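Local coordinates for methionine-binding lipoprotein MetQ (Bacillus subtilis subsp. subtilis, PDB 4GOT) that probably binds methionine and passes it to the membrane permease of the MetNPQ ABC importer, and also takes part in methionine sulfoxide transport, at residues A[164-169]-A[173-178]; A[90-95]-A[185-190]; A[8-13]-A[19-24]; A[55-60]-A[218-223]. All coordinates share one frame; numbering follows the deposited sequence.

Contact 1 of 4, residues A[164-169]-A[173-178]; sequences AKAYEN and DAVFIN. With MSE (selenomethionine), chain B.
Y167 meets strand 174-177 through its backbone and CB, while its aromatic ring leads away from that strand, an odd use of so large a side chain. The setting is an alpha/beta unit in one lobe of the type 2 periplasmic binding protein fold. Helix 163-168 lies on a mixed sheet and the chain then doubles back as strand 174-177, the two short axes nearly antiparallel at 157° and 8.1 Å apart. The join is wholly apolar. V175 holds CG1 anti to its backbone N (chi1 -179°), which leaves CG2 to press on the helix backbone, 4.0 Å from Y167 CA. CG1 itself comes within 4.4 Å of A166 CB. Alanine suits A166 because a longer side chain would keep V175 off the helix; the small CB of A164 lies against N185 instead. V175 and I177, beta-branched and at ease in extended chain, alternate with F176, whose ring packs against helix 117-126. Just beyond, N178 belongs to the pocket that holds selenomethionine. On the helix, K165 NZ and E168 OE1 form a salt bridge of 2.7 Å, and N185 bonds to both side chains. The tip of I177, CD1, sits 3.9 Å from A164 CA and also touches Y167 CB.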
loop_
_atom_site.group_PDB
_atom_site.type_symbol
_atom_site.label_atom_id
_atom_site.label_comp_id
_atom_site.label_asym_id
_atom_site.label_seq_id
_atom_site.Cartn_x
_atom_site.Cartn_y
_atom_site.Cartn_z
ATOM N N ALA A 164 -10.227 4.860 -7.767
ATOM C CA ALA A 164 -9.992 6.004 -8.698
ATOM C C ALA A 164 -11.214 6.241 -9.613
ATOM O O ALA A 164 -11.576 7.395 -9.892
ATOM C CB ALA A 164 -8.735 5.799 -9.542
ATOM N N LYS A 165 -11.860 5.153 -10.084
ATOM C CA LYS A 165 -13.113 5.286 -10.863
ATOM C C LYS A 165 -14.317 5.768 -10.020
ATOM O O LYS A 165 -15.083 6.587 -10.504
ATOM C CB LYS A 165 -13.499 4.004 -11.627
ATOM C CG LYS A 165 -12.438 3.425 -12.569
ATOM C CD LYS A 165 -12.042 4.373 -13.696
ATOM C CE LYS A 165 -10.656 5.007 -13.483
ATOM N NZ LYS A 165 -10.260 6.017 -14.544
ATOM N N ALA A 166 -14.488 5.259 -8.788
ATOM C CA ALA A 166 -15.571 5.690 -7.911
ATOM C C ALA A 166 -15.463 7.191 -7.657
ATOM O O ALA A 166 -16.482 7.906 -7.586
ATOM C CB ALA A 166 -15.567 4.906 -6.576
ATOM N N TYR A 167 -14.221 7.654 -7.531
ATOM C CA TYR A 167 -13.879 9.089 -7.389
ATOM C C TYR A 167 -14.276 9.890 -8.625
ATOM O O TYR A 167 -15.052 10.841 -8.522
ATOM C CB TYR A 167 -12.389 9.217 -7.063
ATOM C CG TYR A 167 -11.769 10.574 -7.331
ATOM C CD1 TYR A 167 -12.024 11.666 -6.501
ATOM C CD2 TYR A 167 -10.903 10.744 -8.389
ATOM C CE1 TYR A 167 -11.435 12.900 -6.738
ATOM C CE2 TYR A 167 -10.315 11.968 -8.642
ATOM C CZ TYR A 167 -10.587 13.036 -7.817
ATOM O OH TYR A 167 -9.989 14.213 -8.119
ATOM N N GLU A 168 -13.802 9.493 -9.794
ATOM C CA GLU A 168 -14.197 10.171 -11.041
ATOM C C GLU A 168 -15.703 10.160 -11.314
ATOM O O GLU A 168 -16.234 11.125 -11.808
ATOM C CB GLU A 168 -13.486 9.545 -12.235
ATOM C CG GLU A 168 -12.037 9.975 -12.352
ATOM C CD GLU A 168 -11.197 9.025 -13.196
ATOM O OE1 GLU A 168 -11.753 8.253 -14.021
ATOM O OE2 GLU A 168 -9.968 9.049 -13.022
ATOM N N ASN A 169 -16.376 9.048 -10.979
ATOM C CA ASN A 169 -17.848 8.863 -11.145
ATOM C C ASN A 169 -18.697 9.565 -10.090
ATOM O O ASN A 169 -19.919 9.535 -10.156
ATOM C CB ASN A 169 -18.185 7.364 -11.079
ATOM C CG ASN A 169 -17.519 6.558 -12.194
ATOM O OD1 ASN A 169 -17.175 7.113 -13.219
ATOM N ND2 ASN A 169 -17.313 5.249 -11.973
ATOM N N ASP A 173 -19.431 10.668 -1.542
ATOM C CA ASP A 173 -18.989 12.017 -1.175
ATOM C C ASP A 173 -17.454 12.172 -1.004
ATOM O O ASP A 173 -16.896 13.262 -1.218
ATOM C CB ASP A 173 -19.763 12.474 0.085
ATOM C CG ASP A 173 -21.264 12.607 -0.185
ATOM O OD1 ASP A 173 -21.605 13.285 -1.182
ATOM O OD2 ASP A 173 -22.089 12.026 0.560
ATOM N N ALA A 174 -16.805 11.082 -0.596
ATOM C CA ALA A 174 -15.377 11.029 -0.310
ATOM C C ALA A 174 -14.934 9.585 -0.549
ATOM O O ALA A 174 -15.714 8.632 -0.344
ATOM C CB ALA A 174 -15.086 11.467 1.139
ATOM N N VAL A 175 -13.708 9.431 -1.036
ATOM C CA VAL A 175 -13.211 8.116 -1.549
ATOM C C VAL A 175 -11.758 7.875 -1.146
ATOM O O VAL A 175 -10.904 8.762 -1.332
ATOM C CB VAL A 175 -13.317 8.021 -3.106
ATOM C CG1 VAL A 175 -12.831 6.645 -3.560
ATOM C CG2 VAL A 175 -14.739 8.306 -3.588
ATOM N N PHE A 176 -11.484 6.700 -0.545
ATOM C CA PHE A 176 -10.100 6.277 -0.216
ATOM C C PHE A 176 -9.405 5.711 -1.445
ATOM O O PHE A 176 -9.988 4.876 -2.144
ATOM C CB PHE A 176 -10.059 5.231 0.906
ATOM C CG PHE A 176 -10.361 5.803 2.278
ATOM C CD1 PHE A 176 -11.673 5.878 2.730
ATOM C CD2 PHE A 176 -9.353 6.240 3.112
ATOM C CE1 PHE A 176 -11.982 6.416 3.992
ATOM C CE2 PHE A 176 -9.648 6.768 4.379
ATOM C CZ PHE A 176 -10.960 6.850 4.821
ATOM N N ILE A 177 -8.186 6.185 -1.722
ATOM C CA ILE A 177 -7.365 5.636 -2.840
ATOM C C ILE A 177 -5.912 5.440 -2.308
ATOM O O ILE A 177 -5.278 6.384 -1.767
ATOM C CB ILE A 177 -7.345 6.530 -4.121
ATOM C CG1 ILE A 177 -8.739 7.112 -4.455
ATOM C CG2 ILE A 177 -6.814 5.730 -5.309
ATOM C CD1 ILE A 177 -8.771 8.104 -5.615
ATOM N N ASN A 178 -5.398 4.222 -2.459
ATOM C CA ASN A 178 -4.014 3.892 -2.103
ATOM C C ASN A 178 -3.109 4.664 -3.061
ATOM O O ASN A 178 -3.421 4.728 -4.249
ATOM C CB ASN A 178 -3.740 2.392 -2.305
ATOM C CG ASN A 178 -4.521 1.493 -1.342
ATOM O OD1 ASN A 178 -4.077 1.235 -0.224
ATOM N ND2 ASN A 178 -5.676 1.030 -1.766
HETATM N N MSE B 300 0.930 0.265 -1.819
HETATM C CA MSE B 300 -0.300 0.174 -0.977
HETATM C C MSE B 300 -0.293 1.181 0.222
HETATM O O MSE B 300 0.693 1.203 0.910
HETATM O OXT MSE B 300 -1.235 1.937 0.568
HETATM C CB MSE B 300 -0.402 -1.254 -0.417
HETATM C CG MSE B 300 -1.713 -1.617 0.205
HETATM SE SE MSE B 300 -1.685 -3.390 1.088
HETATM C CE MSE B 300 -1.800 -4.568 -0.643
#

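Contact 2 of 4, residues A[90-95]-A[185-190]; sequences GIYSKT and NKLNPK
Y92 reaches from its strand to L187 and P189, and each part of its side chain has a different neighbour. It starts with CG anti to the carbonyl carbon (chi1 -68°), which sends the ring toward 185-190. CB rests against I177 CD1, 4.0 Å away on the adjacent strand. Along one flank of the ring, CE1 passes G90 CA at 3.9 Å; a side chain at G90 would run into this same ring atom, so glycine fits here. On the other flank CE2 touches L187 CD1 at 4.0 Å, the two side chains running alongside in opposite senses. The ring thus joins strand 90-92, an inner strand of the lobe's five-stranded mixed sheet, to the link from helix 179-184 to helix 189-192. That link opens with a Schellman motif, in which K186 takes the positive phi needed to end the first helix, and L187 then turns back toward the sheet. N188 sits at the N-cap position of the next helix. P189 suits the first turn that follows, where a backbone N-H has no helical acceptor, and its puckered ring packs on V179, A182 and I183. At the tip of Y92, OH lies against the pyrrolidine, 3.3 Å from both P189 CA and P189 CB, with P189 CG only slightly farther at 3.5 Å.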
loop_
_atom_site.group_PDB
_atom_site.type_symbol
_atom_site.label_atom_id
_atom_site.label_comp_id
_atom_site.label_asym_id
_atom_site.label_seq_id
_atom_site.Cartn_x
_atom_site.Cartn_y
_atom_site.Cartn_z
ATOM N N GLY A 90 -4.561 8.460 1.067
ATOM C CA GLY A 90 -5.333 9.639 0.687
ATOM C C GLY A 90 -6.850 9.422 0.612
ATOM O O GLY A 90 -7.354 8.302 0.250
ATOM N N ILE A 91 -7.560 10.505 0.954
ATOM C CA ILE A 91 -8.980 10.672 0.692
ATOM C C ILE A 91 -9.194 11.773 -0.347
ATOM O O ILE A 91 -8.548 12.834 -0.291
ATOM C CB ILE A 91 -9.784 11.056 1.944
ATOM C CG1 ILE A 91 -9.508 10.043 3.080
ATOM C CG2 ILE A 91 -11.270 11.141 1.552
ATOM C CD1 ILE A 91 -9.904 10.518 4.471
ATOM N N TYR A 92 -10.096 11.484 -1.294
ATOM C CA TYR A 92 -10.310 12.281 -2.491
ATOM C C TYR A 92 -11.817 12.584 -2.618
ATOM O O TYR A 92 -12.661 11.772 -2.211
ATOM C CB TYR A 92 -9.861 11.477 -3.711
ATOM C CG TYR A 92 -8.363 11.244 -3.780
ATOM C CD1 TYR A 92 -7.757 10.233 -3.022
ATOM C CD2 TYR A 92 -7.557 12.023 -4.610
ATOM C CE1 TYR A 92 -6.397 10.013 -3.075
ATOM C CE2 TYR A 92 -6.193 11.805 -4.672
ATOM C CZ TYR A 92 -5.614 10.795 -3.901
ATOM O OH TYR A 92 -4.253 10.558 -3.944
ATOM N N SER A 93 -12.147 13.754 -3.157
ATOM C CA SER A 93 -13.531 14.110 -3.486
ATOM C C SER A 93 -13.541 15.087 -4.646
ATOM O O SER A 93 -12.763 16.022 -4.614
ATOM C CB SER A 93 -14.213 14.786 -2.291
ATOM O OG SER A 93 -15.585 14.999 -2.571
ATOM N N LYS A 94 -14.439 14.911 -5.637
ATOM C CA LYS A 94 -14.644 15.959 -6.664
ATOM C C LYS A 94 -15.593 17.047 -6.186
ATOM O O LYS A 94 -15.701 18.085 -6.809
ATOM C CB LYS A 94 -15.232 15.363 -7.955
ATOM C CG LYS A 94 -14.409 14.263 -8.583
ATOM C CD LYS A 94 -13.355 14.794 -9.529
ATOM C CE LYS A 94 -13.167 13.847 -10.706
ATOM N NZ LYS A 94 -14.363 13.775 -11.615
ATOM N N THR A 95 -16.290 16.791 -5.077
ATOM C CA THR A 95 -17.493 17.543 -4.693
ATOM C C THR A 95 -17.299 18.322 -3.372
ATOM O O THR A 95 -17.864 19.374 -3.224
ATOM C CB THR A 95 -18.743 16.601 -4.639
ATOM O OG1 THR A 95 -18.466 15.456 -3.837
ATOM C CG2 THR A 95 -19.116 16.074 -6.045
ATOM N N ASN A 185 -3.584 5.901 -11.919
ATOM C CA ASN A 185 -4.608 6.769 -12.518
ATOM C C ASN A 185 -4.156 8.227 -12.823
ATOM O O ASN A 185 -4.978 9.052 -13.117
ATOM C CB ASN A 185 -5.795 6.856 -11.530
ATOM C CG ASN A 185 -7.095 7.323 -12.179
ATOM O OD1 ASN A 185 -7.576 6.733 -13.156
ATOM N ND2 ASN A 185 -7.694 8.368 -11.614
ATOM N N LYS A 186 -2.877 8.546 -12.699
ATOM C CA LYS A 186 -2.363 9.888 -13.024
ATOM C C LYS A 186 -2.823 10.998 -12.059
ATOM O O LYS A 186 -2.838 12.183 -12.422
ATOM C CB LYS A 186 -2.718 10.277 -14.467
ATOM C CG LYS A 186 -2.395 9.214 -15.510
ATOM C CD LYS A 186 -0.935 8.790 -15.478
ATOM C CE LYS A 186 -0.462 8.208 -16.822
ATOM N NZ LYS A 186 -1.133 6.932 -17.224
ATOM N N LEU A 187 -3.206 10.612 -10.853
ATOM C CA LEU A 187 -3.453 11.588 -9.796
ATOM C C LEU A 187 -2.132 11.923 -9.089
ATOM O O LEU A 187 -1.230 11.126 -9.012
ATOM C CB LEU A 187 -4.486 11.052 -8.786
ATOM C CG LEU A 187 -5.919 10.855 -9.307
ATOM C CD1 LEU A 187 -6.766 10.079 -8.282
ATOM C CD2 LEU A 187 -6.523 12.216 -9.667
ATOM N N ASN A 188 -2.045 13.113 -8.549
ATOM C CA ASN A 188 -0.898 13.497 -7.757
ATOM C C ASN A 188 -1.382 13.622 -6.296
ATOM O O ASN A 188 -2.047 14.593 -5.944
ATOM C CB ASN A 188 -0.355 14.821 -8.324
ATOM C CG ASN A 188 0.861 15.339 -7.577
ATOM O OD1 ASN A 188 1.372 16.414 -7.898
ATOM N ND2 ASN A 188 1.332 14.591 -6.589
ATOM N N PRO A 189 -1.091 12.627 -5.451
ATOM C CA PRO A 189 -1.719 12.620 -4.133
ATOM C C PRO A 189 -1.529 13.912 -3.279
ATOM O O PRO A 189 -2.491 14.400 -2.687
ATOM C CB PRO A 189 -1.093 11.402 -3.464
ATOM C CG PRO A 189 -0.794 10.481 -4.604
ATOM C CD PRO A 189 -0.370 11.376 -5.716
ATOM N N LYS A 190 -0.348 14.506 -3.272
ATOM C CA LYS A 190 -0.130 15.699 -2.444
ATOM C C LYS A 190 -0.837 16.982 -2.938
ATOM O O LYS A 190 -1.020 17.920 -2.160
ATOM C CB LYS A 190 1.380 15.978 -2.287
ATOM C CG LYS A 190 2.167 14.892 -1.568
ATOM C CD LYS A 190 1.718 14.675 -0.120
ATOM C CE LYS A 190 2.245 15.751 0.826
ATOM N NZ LYS A 190 1.468 15.766 2.101
#

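Contact 3 of 4, residues A[8-13]-A[19-24]; sequences IVVAAT and EILKEA
L21 is the one helix residue that touches strand 7-12 here, and it does so with a single methyl group. L21 CD1 lies 3.6 Å from V10 CG1 and 3.8 Å from V10 CB, so it presses on one branch of the valine and on its root, the two side chains meeting at a slant. The same methyl is 3.8 Å from A12 CB. V10 and A12 lie two apart and face the helix from one side of the strand, while A11 points away; CD1 settles against both. The leucine gets there by turning CG anti to the carbonyl carbon (chi1 -66°) and extending beyond it (chi2 177°). A branched residue with a reach of several carbons suits the helix because the backbones stay well apart, L21 CA and A12 CA being 8.5 Å from each other. A small one suits A12, where the strand lies closest to the helix. L35 and V37 of the next strand and L223 of helix 218-227 also pack on L21.

The polar bonds lie away from this interface. The helix carries its regular backbone bonds, as from E23 N to E19 O at 2.9 Å, while V10 bonds through its backbone to K36 on strand 34-38. At the helix flank E19 OE1 takes a salt bridge from K239 and a hydrogen bond with Y240.

Strand 7-12, helix 14-29 and strand 34-38 together make a beta-alpha-beta crossover, the repeating unit of the alpha/beta lobes in periplasmic binding proteins.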
loop_
_atom_site.group_PDB
_atom_site.type_symbol
_atom_site.label_atom_id
_atom_site.label_comp_id
_atom_site.label_asym_id
_atom_site.label_seq_id
_atom_site.Cartn_x
_atom_site.Cartn_y
_atom_site.Cartn_z
ATOM N N ILE A 8 16.661 -12.445 -10.216
ATOM C CA ILE A 8 15.669 -12.203 -9.215
ATOM C C ILE A 8 14.406 -11.853 -9.980
ATOM O O ILE A 8 14.379 -10.838 -10.706
ATOM C CB ILE A 8 16.044 -11.000 -8.311
ATOM C CG1 ILE A 8 17.509 -11.052 -7.845
ATOM C CG2 ILE A 8 15.101 -10.949 -7.115
ATOM C CD1 ILE A 8 17.957 -9.786 -7.093
ATOM N N VAL A 9 13.376 -12.689 -9.835
ATOM C CA VAL A 9 12.032 -12.455 -10.432
ATOM C C VAL A 9 11.126 -11.878 -9.337
ATOM O O VAL A 9 10.948 -12.482 -8.270
ATOM C CB VAL A 9 11.437 -13.748 -11.091
ATOM C CG1 VAL A 9 10.118 -13.480 -11.812
ATOM C CG2 VAL A 9 12.456 -14.372 -12.031
ATOM N N VAL A 10 10.581 -10.685 -9.586
ATOM C CA VAL A 10 9.763 -9.996 -8.594
ATOM C C VAL A 10 8.390 -9.583 -9.176
ATOM O O VAL A 10 8.341 -8.933 -10.236
ATOM C CB VAL A 10 10.478 -8.719 -8.079
ATOM C CG1 VAL A 10 9.736 -8.141 -6.882
ATOM C CG2 VAL A 10 11.926 -9.032 -7.740
ATOM N N ALA A 11 7.303 -9.911 -8.472
ATOM C CA ALA A 11 5.947 -9.394 -8.827
ATOM C C ALA A 11 5.749 -8.102 -8.042
ATOM O O ALA A 11 5.997 -8.097 -6.819
ATOM C CB ALA A 11 4.834 -10.403 -8.548
ATOM N N ALA A 12 5.417 -7.020 -8.769
ATOM C CA ALA A 12 5.265 -5.656 -8.212
ATOM C C ALA A 12 4.102 -4.913 -8.879
ATOM O O ALA A 12 3.825 -5.075 -10.090
ATOM C CB ALA A 12 6.547 -4.845 -8.370
ATOM N N THR A 13 3.427 -4.069 -8.093
ATOM C CA THR A 13 2.398 -3.202 -8.642
ATOM C C THR A 13 3.121 -2.176 -9.555
ATOM O O THR A 13 4.331 -1.890 -9.362
ATOM C CB THR A 13 1.543 -2.546 -7.499
ATOM O OG1 THR A 13 2.383 -2.130 -6.408
ATOM C CG2 THR A 13 0.454 -3.540 -6.936
ATOM N N GLU A 19 8.491 0.702 -11.108
ATOM C CA GLU A 19 9.425 1.788 -11.479
ATOM C C GLU A 19 10.696 1.862 -10.570
ATOM O O GLU A 19 11.820 2.123 -11.052
ATOM C CB GLU A 19 8.713 3.138 -11.430
ATOM C CG GLU A 19 7.478 3.230 -12.307
ATOM C CD GLU A 19 6.931 4.660 -12.439
ATOM O OE1 GLU A 19 7.226 5.523 -11.563
ATOM O OE2 GLU A 19 6.184 4.914 -13.413
ATOM N N ILE A 20 10.517 1.650 -9.271
ATOM C CA ILE A 20 11.647 1.618 -8.334
ATOM C C ILE A 20 12.576 0.453 -8.670
ATOM O O ILE A 20 13.805 0.633 -8.753
ATOM C CB ILE A 20 11.188 1.526 -6.882
ATOM C CG1 ILE A 20 10.566 2.865 -6.453
ATOM C CG2 ILE A 20 12.360 1.214 -5.948
ATOM C CD1 ILE A 20 9.797 2.737 -5.172
ATOM N N LEU A 21 11.974 -0.713 -8.940
ATOM C CA LEU A 21 12.745 -1.889 -9.389
ATOM C C LEU A 21 13.498 -1.633 -10.701
ATOM O O LEU A 21 14.649 -2.039 -10.838
ATOM C CB LEU A 21 11.857 -3.161 -9.499
ATOM C CG LEU A 21 11.284 -3.717 -8.187
ATOM C CD1 LEU A 21 10.357 -4.929 -8.423
ATOM C CD2 LEU A 21 12.365 -4.023 -7.143
ATOM N N LYS A 22 12.870 -0.964 -11.657
ATOM C CA LYS A 22 13.535 -0.662 -12.909
ATOM C C LYS A 22 14.701 0.287 -12.639
ATOM O O LYS A 22 15.748 0.167 -13.268
ATOM C CB LYS A 22 12.558 -0.088 -13.921
ATOM C CG LYS A 22 13.119 0.232 -15.295
ATOM C CD LYS A 22 12.050 0.975 -16.116
ATOM C CE LYS A 22 12.341 1.010 -17.618
ATOM N NZ LYS A 22 12.926 2.302 -18.047
ATOM N N GLU A 23 14.547 1.220 -11.706
ATOM C CA GLU A 23 15.698 2.070 -11.351
ATOM C C GLU A 23 16.839 1.234 -10.682
ATOM O O GLU A 23 18.007 1.474 -10.960
ATOM C CB GLU A 23 15.258 3.259 -10.483
ATOM C CG GLU A 23 16.292 4.362 -10.346
ATOM C CD GLU A 23 16.409 5.260 -11.585
ATOM O OE1 GLU A 23 15.737 5.021 -12.620
ATOM O OE2 GLU A 23 17.182 6.234 -11.496
ATOM N N ALA A 24 16.477 0.253 -9.841
ATOM C CA ALA A 24 17.413 -0.651 -9.141
ATOM C C ALA A 24 18.125 -1.634 -10.086
ATOM O O ALA A 24 19.185 -2.168 -9.729
ATOM C CB ALA A 24 16.706 -1.448 -8.029
#

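Contact 4 of 4, residues A[55-60]-A[218-223]; sequences VDANYF and AKIKAL. With MSE (selenomethionine), chain B.
D56 and K219 meet in a short salt bridge, K219 NZ lying 2.6 Å from D56 OD1. The ammonium group comes from above the carboxylate plane, 66° out of it, and the two side chains cross at about a right angle. Beside this pair, A57 CB touches I220 CD1 at 4.3 Å, a small residue admitting the methyl tip of a longer one. A bend in the lysine chain (chi3 -35°) brings NZ round to the carboxylate. D56 is held in its turn by strand 7-12: its OD2 accepts from V9 N, and its own N lies 2.7 Å from V9 O. K219 packs on I8 of that strand and on Y33. Farther along, the segment enters the ligand pocket, where F60 CE2 lies 3.7 Å from the selenomethionine CE and the F60 ring stacks on Y46. Replacing D56 by an alanine is likely to leave K219 without its counter-charge and V9 N without its side-chain acceptor. Aspartate suits this spot because its two oxygens serve two different elements. The short pair, probably mainly electrostatic, adds attraction to the apolar contact and ties the first turn of helix 218-227 to the start of strand 57-62 and, through D56 OD2, to strand 7-12.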
loop_
_atom_site.group_PDB
_atom_site.type_symbol
_atom_site.label_atom_id
_atom_site.label_comp_id
_atom_site.label_asym_id
_atom_site.label_seq_id
_atom_site.Cartn_x
_atom_site.Cartn_y
_atom_site.Cartn_z
ATOM N N VAL A 55 7.479 -16.432 -8.754
ATOM C CA VAL A 55 8.422 -15.331 -8.542
ATOM C C VAL A 55 9.245 -15.632 -7.286
ATOM O O VAL A 55 8.903 -16.526 -6.508
ATOM C CB VAL A 55 7.695 -13.957 -8.493
ATOM C CG1 VAL A 55 6.861 -13.768 -9.774
ATOM C CG2 VAL A 55 6.810 -13.847 -7.260
ATOM N N ASP A 56 10.334 -14.899 -7.116
ATOM C CA ASP A 56 11.214 -15.027 -5.935
ATOM C C ASP A 56 10.768 -14.097 -4.786
ATOM O O ASP A 56 11.041 -14.345 -3.606
ATOM C CB ASP A 56 12.666 -14.623 -6.301
ATOM C CG ASP A 56 13.339 -15.570 -7.304
ATOM O OD1 ASP A 56 13.729 -16.674 -6.873
ATOM O OD2 ASP A 56 13.560 -15.190 -8.493
ATOM N N ALA A 57 10.091 -13.022 -5.146
ATOM C CA ALA A 57 9.743 -11.960 -4.215
ATOM C C ALA A 57 8.581 -11.189 -4.812
ATOM O O ALA A 57 8.296 -11.273 -6.037
ATOM C CB ALA A 57 10.950 -11.051 -3.967
ATOM N N ASN A 58 7.823 -10.528 -3.945
ATOM C CA ASN A 58 6.855 -9.533 -4.382
ATOM C C ASN A 58 7.130 -8.214 -3.625
ATOM O O ASN A 58 7.761 -8.225 -2.584
ATOM C CB ASN A 58 5.378 -10.043 -4.285
ATOM C CG ASN A 58 4.923 -10.339 -2.876
ATOM O OD1 ASN A 58 5.181 -9.569 -1.943
ATOM N ND2 ASN A 58 4.127 -11.399 -2.734
ATOM N N TYR A 59 6.676 -7.106 -4.203
ATOM C CA TYR A 59 6.905 -5.752 -3.690
ATOM C C TYR A 59 5.614 -4.990 -4.009
ATOM O O TYR A 59 5.419 -4.485 -5.144
ATOM C CB TYR A 59 8.094 -5.154 -4.445
ATOM C CG TYR A 59 8.504 -3.763 -4.090
ATOM C CD1 TYR A 59 8.293 -3.244 -2.830
ATOM C CD2 TYR A 59 9.198 -2.978 -5.019
ATOM C CE1 TYR A 59 8.709 -1.974 -2.528
ATOM C CE2 TYR A 59 9.629 -1.705 -4.714
ATOM C CZ TYR A 59 9.363 -1.194 -3.488
ATOM O OH TYR A 59 9.804 0.046 -3.150
ATOM N N PHE A 60 4.701 -5.008 -3.041
ATOM C CA PHE A 60 3.358 -4.421 -3.212
ATOM C C PHE A 60 2.577 -4.133 -1.928
ATOM O O PHE A 60 1.636 -3.356 -2.004
ATOM C CB PHE A 60 2.471 -5.293 -4.156
ATOM C CG PHE A 60 1.785 -6.421 -3.443
ATOM C CD1 PHE A 60 2.515 -7.498 -2.960
ATOM C CD2 PHE A 60 0.423 -6.343 -3.123
ATOM C CE1 PHE A 60 1.889 -8.504 -2.236
ATOM C CE2 PHE A 60 -0.210 -7.357 -2.415
ATOM C CZ PHE A 60 0.531 -8.443 -1.984
ATOM N N ALA A 218 21.512 -14.813 -0.764
ATOM C CA ALA A 218 22.403 -13.848 -1.467
ATOM C C ALA A 218 21.625 -12.870 -2.361
ATOM O O ALA A 218 21.859 -11.676 -2.317
ATOM C CB ALA A 218 23.438 -14.599 -2.313
ATOM N N LYS A 219 20.694 -13.392 -3.164
ATOM C CA LYS A 219 19.870 -12.577 -4.096
ATOM C C LYS A 219 19.064 -11.527 -3.395
ATOM O O LYS A 219 18.987 -10.363 -3.841
ATOM C CB LYS A 219 18.844 -13.460 -4.854
ATOM C CG LYS A 219 19.434 -14.351 -5.904
ATOM C CD LYS A 219 18.366 -15.004 -6.793
ATOM C CE LYS A 219 17.083 -15.359 -6.050
ATOM N NZ LYS A 219 16.279 -16.268 -6.912
ATOM N N ILE A 220 18.402 -11.959 -2.319
ATOM C CA ILE A 220 17.463 -11.100 -1.597
ATOM C C ILE A 220 18.213 -10.012 -0.800
ATOM O O ILE A 220 17.766 -8.872 -0.785
ATOM C CB ILE A 220 16.531 -11.921 -0.667
ATOM C CG1 ILE A 220 15.667 -12.883 -1.517
ATOM C CG2 ILE A 220 15.649 -11.020 0.193
ATOM C CD1 ILE A 220 14.921 -12.269 -2.689
ATOM N N LYS A 221 19.347 -10.370 -0.209
ATOM C CA LYS A 221 20.241 -9.413 0.438
ATOM C C LYS A 221 20.770 -8.368 -0.541
ATOM O O LYS A 221 20.830 -7.207 -0.208
ATOM C CB LYS A 221 21.367 -10.163 1.147
ATOM C CG LYS A 221 20.864 -10.865 2.412
ATOM C CD LYS A 221 19.959 -9.928 3.236
ATOM C CE LYS A 221 19.610 -10.408 4.648
ATOM N NZ LYS A 221 20.773 -10.719 5.524
ATOM N N ALA A 222 21.100 -8.800 -1.763
ATOM C CA ALA A 222 21.530 -7.906 -2.833
ATOM C C ALA A 222 20.418 -6.923 -3.235
ATOM O O ALA A 222 20.685 -5.735 -3.443
ATOM C CB ALA A 222 21.995 -8.720 -4.056
ATOM N N LEU A 223 19.186 -7.421 -3.355
ATOM C CA LEU A 223 18.005 -6.592 -3.652
ATOM C C LEU A 223 17.753 -5.562 -2.519
ATOM O O LEU A 223 17.635 -4.370 -2.807
ATOM C CB LEU A 223 16.783 -7.482 -3.919
ATOM C CG LEU A 223 15.458 -6.756 -4.214
ATOM C CD1 LEU A 223 15.477 -6.014 -5.548
ATOM C CD2 LEU A 223 14.296 -7.730 -4.090
HETATM N N MSE B 300 0.930 0.265 -1.819
HETATM C CA MSE B 300 -0.300 0.174 -0.977
HETATM C C MSE B 300 -0.293 1.181 0.222
HETATM O O MSE B 300 0.693 1.203 0.910
HETATM O OXT MSE B 300 -1.235 1.937 0.568
HETATM C CB MSE B 300 -0.402 -1.254 -0.417
HETATM C CG MSE B 300 -1.713 -1.617 0.205
HETATM SE SE MSE B 300 -1.685 -3.390 1.088
HETATM C CE MSE B 300 -1.800 -4.568 -0.643
#

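The four contacts fall into two pairs, one on each of the two larger sheets. Contacts 1 and 2 share the five-stranded sheet through neighbouring strands, and their centres are about 8 Å apart; contacts 3 and 4 share the six-stranded sheet in the same way, centres about 9 Å apart. Between the pairs, centres are about 25 to 32 Å apart; contact 4 lies across the chain's centre from contacts 1 and 2, and contacts 1 and 4 both touch the ligand. Contacts 1, 2 and 3 are buried and carried by carbon packing, though in contact 2 a tyrosine hydroxyl also meets a proline; contact 4, only partly buried, adds a charged pair. Contacts 1 and 3 join elements close in sequence; contacts 2 and 4 bring distant parts together.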